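Local coordinates for protein arginine decarboxylase (Campylobacter jejuni subsp. jejuni, PDB 3NZP) that probably catalyses the pyridoxal-phosphate-dependent decarboxylation of arginine to agmatine, an early step in bacterial spermidine biosynthesis, at residues K246-A251 / F301-I306; K267-G272 / L313-F318. All coordinates share one frame; numbering follows the deposited sequence.

Contact 1 of 2, residues K246-A251 / F301-I306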
ATOM      1  N   LYS B 246      15.001   9.461  25.676  1.00 41.49           N
ATOM      2  CA  LYS B 246      16.409   9.321  25.363  1.00 44.23           C
ATOM      3  C   LYS B 246      16.772  10.333  24.281  1.00 44.49           C
ATOM      4  O   LYS B 246      17.835  10.951  24.322  1.00 35.17           O
ATOM      5  CB  LYS B 246      16.696   7.906  24.872  1.00 50.25           C
ATOM      6  CG  LYS B 246      17.056   6.931  25.977  1.00 65.55           C
ATOM      7  CD  LYS B 246      18.558   6.969  26.300  1.00 71.14           C
ATOM      8  CE  LYS B 246      19.456   6.764  25.042  1.00 79.43           C
ATOM      9  NZ  LYS B 246      19.222   5.516  24.221  1.00 73.59           N
ATOM     10  N   ALA B 247      15.859  10.497  23.326  1.00 44.50           N
ATOM     11  CA  ALA B 247      16.035  11.412  22.208  1.00 39.35           C
ATOM     12  C   ALA B 247      16.021  12.861  22.656  1.00 37.17           C
ATOM     13  O   ALA B 247      16.930  13.627  22.369  1.00 39.45           O
ATOM     14  CB  ALA B 247      14.934  11.192  21.185  1.00 29.73           C
ATOM     15  N   LEU B 248      14.962  13.230  23.357  1.00 38.74           N
ATOM     16  CA  LEU B 248      14.807  14.581  23.822  1.00 39.83           C
ATOM     17  C   LEU B 248      16.037  15.030  24.598  1.00 44.99           C
ATOM     18  O   LEU B 248      16.539  16.137  24.396  1.00 48.73           O
ATOM     19  CB  LEU B 248      13.555  14.678  24.679  1.00 37.43           C
ATOM     20  CG  LEU B 248      13.178  16.082  25.143  1.00 49.35           C
ATOM     21  CD1 LEU B 248      13.104  17.045  23.954  1.00 35.22           C
ATOM     22  CD2 LEU B 248      11.846  16.007  25.878  1.00 47.09           C
ATOM     23  N   ASN B 249      16.541  14.158  25.465  1.00 46.72           N
ATOM     24  CA  ASN B 249      17.721  14.466  26.269  1.00 44.08           C
ATOM     25  C   ASN B 249      18.941  14.799  25.405  1.00 42.39           C
ATOM     26  O   ASN B 249      19.585  15.831  25.586  1.00 38.38           O
ATOM     27  CB  ASN B 249      18.040  13.287  27.172  1.00 45.39           C
ATOM     28  CG  ASN B 249      18.332  13.714  28.569  1.00 49.27           C
ATOM     29  OD1 ASN B 249      19.297  14.427  28.814  1.00 56.99           O
ATOM     30  ND2 ASN B 249      17.491  13.292  29.508  1.00 56.06           N
ATOM     31  N   GLU B 250      19.258  13.911  24.472  1.00 38.71           N
ATOM     32  CA  GLU B 250      20.390  14.111  23.585  1.00 32.67           C
ATOM     33  C   GLU B 250      20.213  15.408  22.808  1.00 38.66           C
ATOM     34  O   GLU B 250      21.122  16.228  22.748  1.00 42.78           O
ATOM     35  CB  GLU B 250      20.498  12.948  22.608  1.00 33.37           C
ATOM     36  CG  GLU B 250      21.681  13.035  21.693  1.00 39.50           C
ATOM     37  CD  GLU B 250      21.730  11.896  20.697  1.00 48.91           C
ATOM     38  OE1 GLU B 250      21.483  10.737  21.106  1.00 58.88           O
ATOM     39  OE2 GLU B 250      22.029  12.159  19.513  1.00 38.18           O
ATOM     40  N   ALA B 251      19.033  15.594  22.221  1.00 38.49           N
ATOM     41  CA  ALA B 251      18.742  16.792  21.445  1.00 33.28           C
ATOM     42  C   ALA B 251      18.841  18.047  22.311  1.00 34.55           C
ATOM     43  O   ALA B 251      19.375  19.072  21.877  1.00 26.51           O
ATOM     44  CB  ALA B 251      17.359  16.685  20.817  1.00 23.69           C
ATOM     45  N   PHE B 301       9.754  18.579  31.402  1.00 38.12           N
ATOM     46  CA  PHE B 301      10.705  18.317  32.470  1.00 38.17           C
ATOM     47  C   PHE B 301      12.124  18.153  31.938  1.00 37.05           C
ATOM     48  O   PHE B 301      13.020  18.888  32.339  1.00 41.30           O
ATOM     49  CB  PHE B 301      10.270  17.079  33.242  1.00 46.93           C
ATOM     50  CG  PHE B 301      11.119  16.768  34.436  1.00 53.42           C
ATOM     51  CD1 PHE B 301      12.265  15.985  34.309  1.00 61.23           C
ATOM     52  CD2 PHE B 301      10.742  17.203  35.702  1.00 47.98           C
ATOM     53  CE1 PHE B 301      13.013  15.628  35.431  1.00 59.16           C
ATOM     54  CE2 PHE B 301      11.483  16.854  36.826  1.00 46.63           C
ATOM     55  CZ  PHE B 301      12.620  16.063  36.692  1.00 49.74           C
ATOM     56  N   ILE B 302      12.323  17.204  31.030  1.00 35.34           N
ATOM     57  CA  ILE B 302      13.644  16.965  30.465  1.00 35.87           C
ATOM     58  C   ILE B 302      14.298  18.259  29.996  1.00 39.39           C
ATOM     59  O   ILE B 302      15.473  18.516  30.274  1.00 34.14           O
ATOM     60  CB  ILE B 302      13.591  16.020  29.248  1.00 38.15           C
ATOM     61  CG1 ILE B 302      12.894  14.703  29.611  1.00 34.08           C
ATOM     62  CG2 ILE B 302      15.013  15.749  28.750  1.00 34.57           C
ATOM     63  CD1 ILE B 302      13.642  13.874  30.633  1.00 57.85           C
ATOM     64  N   LEU B 303      13.537  19.076  29.279  1.00 40.61           N
ATOM     65  CA  LEU B 303      14.087  20.325  28.769  1.00 41.59           C
ATOM     66  C   LEU B 303      14.416  21.303  29.892  1.00 40.02           C
ATOM     67  O   LEU B 303      15.496  21.889  29.907  1.00 41.80           O
ATOM     68  CB  LEU B 303      13.128  20.962  27.763  1.00 38.36           C
ATOM     69  CG  LEU B 303      12.914  20.169  26.468  1.00 38.05           C
ATOM     70  CD1 LEU B 303      11.903  20.914  25.614  1.00 32.13           C
ATOM     71  CD2 LEU B 303      14.232  19.985  25.720  1.00 26.36           C
ATOM     72  N   LYS B 304      13.493  21.475  30.835  1.00 37.56           N
ATOM     73  CA  LYS B 304      13.731  22.378  31.955  1.00 33.24           C
ATOM     74  C   LYS B 304      15.041  22.008  32.624  1.00 32.79           C
ATOM     75  O   LYS B 304      15.917  22.843  32.815  1.00 32.82           O
ATOM     76  CB  LYS B 304      12.616  22.271  32.975  1.00 25.10           C
ATOM     77  CG  LYS B 304      12.864  23.080  34.225  1.00 31.34           C
ATOM     78  CD  LYS B 304      11.691  22.940  35.171  1.00 37.52           C
ATOM     79  CE  LYS B 304      11.874  23.753  36.437  1.00 40.28           C
ATOM     80  NZ  LYS B 304      10.707  23.564  37.358  1.00 45.91           N
ATOM     81  N   ASN B 305      15.167  20.741  32.980  1.00 34.53           N
ATOM     82  CA  ASN B 305      16.373  20.260  33.616  1.00 44.53           C
ATOM     83  C   ASN B 305      17.637  20.625  32.846  1.00 43.42           C
ATOM     84  O   ASN B 305      18.588  21.158  33.418  1.00 46.05           O
ATOM     85  CB  ASN B 305      16.289  18.749  33.792  1.00 50.86           C
ATOM     86  CG  ASN B 305      15.554  18.354  35.062  1.00 57.81           C
ATOM     87  OD1 ASN B 305      14.630  19.048  35.508  1.00 49.98           O
ATOM     88  ND2 ASN B 305      15.961  17.234  35.652  1.00 59.12           N
ATOM     89  N   ILE B 306      17.657  20.341  31.551  1.00 38.21           N
ATOM     90  CA  ILE B 306      18.830  20.659  30.756  1.00 36.05           C
ATOM     91  C   ILE B 306      19.065  22.161  30.720  1.00 41.12           C
ATOM     92  O   ILE B 306      20.195  22.628  30.857  1.00 44.61           O
ATOM     93  CB  ILE B 306      18.679  20.137  29.331  1.00 30.57           C
ATOM     94  CG1 ILE B 306      18.541  18.622  29.372  1.00 29.36           C
ATOM     95  CG2 ILE B 306      19.864  20.576  28.482  1.00 28.03           C
ATOM     96  CD1 ILE B 306      18.544  17.965  28.022  1.00 34.63           C
TER
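Helical segments 246-251 and 301-306 run in nearly the same direction, their axes 9.5 Å apart at closest approach and inclined at 26°, with Asn-249 facing Ile-302 at a CA-CA distance of 6.4 Å. No hydrogen bond joins them; side chains fill the gap. Leu-248 points at the other helix, its CG anti to the backbone N (chi1 -174°), and its two methyls reach different residues. CD2 lies 3.8 Å from CB of Ile-302, whereas CD1 meets CD2 of Leu-303 at 3.6 Å, the two leucine side chains crossing at about a right angle. The segments belong to helices 242-260 and 292-309, two neighbours in the outer helical layer of the alpha/beta (TIM-like) barrel that binds pyridoxal phosphate, and the leucine pair faces inward: Leu-248 also rests on Leu-271 and Leu-303 on Ile-269, both of strand 268-272. Ile-302 is flanked by Asn-249 as well, whose side chain crosses it at about a right angle on the CG2 side, Asn-249 CG 3.9 Å from Ile-302 CG2. One turn further on, Ile-306 extends CD1 to within 3.4 Å of the backbone O of Asn-249, a carbonyl that accepts a hydrogen bond from the side chain of Asn-253. Asn-249 and Glu-250 also pack on Asp-393 of the second subunit, and Glu-250 forms a salt bridge with Arg-402 of that subunit.

Contact 2 of 2, residues K267-G272 / L313-F318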
ATOM      1  N   LYS B 267      16.210  29.153  19.410  1.00 38.84           N
ATOM      2  CA  LYS B 267      15.347  29.175  20.569  1.00 38.04           C
ATOM      3  C   LYS B 267      14.206  28.167  20.543  1.00 40.65           C
ATOM      4  O   LYS B 267      13.225  28.311  21.285  1.00 41.13           O
ATOM      5  CB  LYS B 267      14.785  30.580  20.749  1.00 37.84           C
ATOM      6  CG  LYS B 267      15.858  31.645  20.906  1.00 48.57           C
ATOM      7  CD  LYS B 267      15.241  32.995  21.231  1.00 46.89           C
ATOM      8  CE  LYS B 267      16.297  34.068  21.374  1.00 52.19           C
ATOM      9  NZ  LYS B 267      15.667  35.295  21.931  1.00 58.06           N
ATOM     10  N   ALA B 268      14.321  27.147  19.704  1.00 34.00           N
ATOM     11  CA  ALA B 268      13.271  26.148  19.650  1.00 36.39           C
ATOM     12  C   ALA B 268      13.773  24.771  19.272  1.00 32.63           C
ATOM     13  O   ALA B 268      14.780  24.625  18.586  1.00 28.91           O
ATOM     14  CB  ALA B 268      12.167  26.583  18.691  1.00 27.02           C
ATOM     15  N   ILE B 269      13.060  23.762  19.757  1.00 31.83           N
ATOM     16  CA  ILE B 269      13.386  22.386  19.461  1.00 32.93           C
ATOM     17  C   ILE B 269      12.123  21.736  18.903  1.00 36.55           C
ATOM     18  O   ILE B 269      11.037  21.833  19.487  1.00 31.90           O
ATOM     19  CB  ILE B 269      13.865  21.628  20.715  1.00 30.06           C
ATOM     20  CG1 ILE B 269      15.217  22.165  21.180  1.00 27.70           C
ATOM     21  CG2 ILE B 269      14.027  20.168  20.400  1.00 28.36           C
ATOM     22  CD1 ILE B 269      15.788  21.433  22.383  1.00 27.68           C
ATOM     23  N   ASN B 270      12.270  21.099  17.746  1.00 36.46           N
ATOM     24  CA  ASN B 270      11.147  20.433  17.098  1.00 38.43           C
ATOM     25  C   ASN B 270      11.295  18.937  17.333  1.00 40.08           C
ATOM     26  O   ASN B 270      12.201  18.310  16.774  1.00 40.70           O
ATOM     27  CB  ASN B 270      11.173  20.732  15.598  1.00 33.88           C
ATOM     28  CG  ASN B 270       9.879  20.360  14.905  1.00 39.86           C
ATOM     29  OD1 ASN B 270       9.359  19.248  15.086  1.00 45.78           O
ATOM     30  ND2 ASN B 270       9.354  21.277  14.097  1.00 27.18           N
ATOM     31  N   LEU B 271      10.414  18.372  18.159  1.00 37.23           N
ATOM     32  CA  LEU B 271      10.447  16.936  18.482  1.00 37.97           C
ATOM     33  C   LEU B 271       9.948  16.061  17.349  1.00 37.87           C
ATOM     34  O   LEU B 271      10.140  14.847  17.364  1.00 36.35           O
ATOM     35  CB  LEU B 271       9.577  16.642  19.692  1.00 37.50           C
ATOM     36  CG  LEU B 271       9.816  17.560  20.867  1.00 39.97           C
ATOM     37  CD1 LEU B 271       8.884  17.168  21.995  1.00 42.72           C
ATOM     38  CD2 LEU B 271      11.272  17.449  21.285  1.00 38.58           C
ATOM     39  N   GLY B 272       9.280  16.677  16.383  1.00 35.68           N
ATOM     40  CA  GLY B 272       8.758  15.914  15.277  1.00 32.98           C
ATOM     41  C   GLY B 272       7.510  15.144  15.669  1.00 37.95           C
ATOM     42  O   GLY B 272       6.774  15.532  16.585  1.00 37.77           O
ATOM     43  N   LEU B 313      18.788  29.163  28.165  1.00 48.74           N
ATOM     44  CA  LEU B 313      17.385  29.504  27.943  1.00 44.46           C
ATOM     45  C   LEU B 313      16.477  28.315  27.640  1.00 42.81           C
ATOM     46  O   LEU B 313      16.749  27.533  26.728  1.00 41.16           O
ATOM     47  CB  LEU B 313      17.296  30.504  26.791  1.00 35.46           C
ATOM     48  CG  LEU B 313      15.885  30.782  26.308  1.00 31.11           C
ATOM     49  CD1 LEU B 313      15.121  31.508  27.400  1.00 36.77           C
ATOM     50  CD2 LEU B 313      15.936  31.596  25.034  1.00 25.71           C
ATOM     51  N   GLU B 314      15.397  28.181  28.403  1.00 42.88           N
ATOM     52  CA  GLU B 314      14.446  27.096  28.165  1.00 44.94           C
ATOM     53  C   GLU B 314      13.917  27.283  26.744  1.00 46.99           C
ATOM     54  O   GLU B 314      13.313  28.314  26.435  1.00 50.66           O
ATOM     55  CB  GLU B 314      13.297  27.164  29.167  1.00 45.48           C
ATOM     56  CG  GLU B 314      13.678  26.768  30.583  1.00 47.19           C
ATOM     57  CD  GLU B 314      12.499  26.824  31.536  1.00 53.48           C
ATOM     58  OE1 GLU B 314      12.621  26.319  32.673  1.00 60.94           O
ATOM     59  OE2 GLU B 314      11.446  27.375  31.151  1.00 47.05           O
ATOM     60  N   PRO B 315      14.139  26.293  25.856  1.00 47.27           N
ATOM     61  CA  PRO B 315      13.704  26.332  24.449  1.00 40.17           C
ATOM     62  C   PRO B 315      12.194  26.312  24.210  1.00 37.33           C
ATOM     63  O   PRO B 315      11.410  25.996  25.101  1.00 35.05           O
ATOM     64  CB  PRO B 315      14.388  25.106  23.858  1.00 39.66           C
ATOM     65  CG  PRO B 315      14.335  24.138  25.000  1.00 33.12           C
ATOM     66  CD  PRO B 315      14.784  24.999  26.158  1.00 36.44           C
ATOM     67  N   ASP B 316      11.791  26.669  22.999  1.00 38.52           N
ATOM     68  CA  ASP B 316      10.381  26.648  22.643  1.00 36.47           C
ATOM     69  C   ASP B 316      10.082  25.253  22.152  1.00 36.63           C
ATOM     70  O   ASP B 316      10.826  24.692  21.354  1.00 35.02           O
ATOM     71  CB  ASP B 316      10.088  27.667  21.548  1.00 36.90           C
ATOM     72  CG  ASP B 316       9.956  29.083  22.096  1.00 46.14           C
ATOM     73  OD1 ASP B 316      10.218  30.049  21.343  1.00 41.54           O
ATOM     74  OD2 ASP B 316       9.574  29.230  23.283  1.00 47.41           O
ATOM     75  N   ILE B 317       8.992  24.686  22.636  1.00 35.64           N
ATOM     76  CA  ILE B 317       8.638  23.338  22.245  1.00 31.85           C
ATOM     77  C   ILE B 317       7.829  23.304  20.958  1.00 35.09           C
ATOM     78  O   ILE B 317       6.839  24.012  20.832  1.00 43.27           O
ATOM     79  CB  ILE B 317       7.844  22.660  23.354  1.00 30.56           C
ATOM     80  CG1 ILE B 317       8.685  22.611  24.630  1.00 27.78           C
ATOM     81  CG2 ILE B 317       7.410  21.282  22.899  1.00 33.39           C
ATOM     82  CD1 ILE B 317       7.950  22.102  25.833  1.00 22.81           C
ATOM     83  N   PHE B 318       8.263  22.483  20.005  1.00 36.68           N
ATOM     84  CA  PHE B 318       7.561  22.312  18.731  1.00 33.34           C
ATOM     85  C   PHE B 318       7.337  20.828  18.459  1.00 37.44           C
ATOM     86  O   PHE B 318       8.305  20.064  18.385  1.00 28.75           O
ATOM     87  CB  PHE B 318       8.387  22.869  17.575  1.00 36.33           C
ATOM     88  CG  PHE B 318       8.068  24.282  17.217  1.00 42.19           C
ATOM     89  CD1 PHE B 318       8.441  25.324  18.052  1.00 50.01           C
ATOM     90  CD2 PHE B 318       7.388  24.578  16.043  1.00 37.55           C
ATOM     91  CE1 PHE B 318       8.145  26.642  17.717  1.00 45.42           C
ATOM     92  CE2 PHE B 318       7.090  25.892  15.704  1.00 33.24           C
ATOM     93  CZ  PHE B 318       7.466  26.922  16.545  1.00 32.17           C
TER
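Strands 268-272 and 316-318 pair in parallel, Ala-268 opposite Asp-316, Ile-269 opposite Ile-317 and Asn-270 opposite Phe-318, joined by four backbone hydrogen bonds. Ile-269 is gripped through both its polar backbone atoms: its N donates to Asp-316 O (2.9 Å) and its O accepts from Phe-318 N (2.9 Å). Asp-316 N to Lys-267 O and Leu-271 N to Phe-318 O (2.7 Å) extend the ladder. On one face, the CB of Ala-268 reaches CD1 of the Phe-318 ring at 4.0 Å, and the Asn-270 side chain crosses that of Phe-318 at about a right angle, Asn-270 ND2 lying 3.9 Å from Phe-318 CB. Asn-270 OD1 accepts from Gly-272 N in an Asx turn, while its ND2 hydrogen-bonds to OE2 of Glu-320, a cofactor-pocket residue. Ile-269, on the opposite face, lies beside Pro-315 of the preceding loop and points the same way, Ile-269 CD1 4.0 Å from Pro-315 CG. At the N-terminal end of the pair, the extended Lys-267 chain passes obliquely over CD2 of Leu-313, and Asp-316 OD2 is held by the backbone N of Gly-78. These are the last two strands of the eight-stranded parallel barrel; Gly-272, ending strand 268-272, lies about 4 Å from bound pyridoxal phosphate, at the usual active-site end of such barrels.

From the N terminus, the chain passes through helix 242-260, strand 268-272, helix 292-309 and strand 316-319 in turn. Contact 1 closes a loop between the two helices and contact 2 between the two strands; contact 2 starts inside the loop closed by contact 1 and ends beyond it, so the two cross. They tie together successive beta-alpha units of the barrel: strand 268-272, helix 292-309 and strand 316-319 make a beta-alpha-beta crossover, with helix 242-260 alongside. Their centres lie about 10 Å apart, and the contacts touch where Leu-303 CD1 packs on Ile-317 CG1, joining the outer helical layer to the barrel wall.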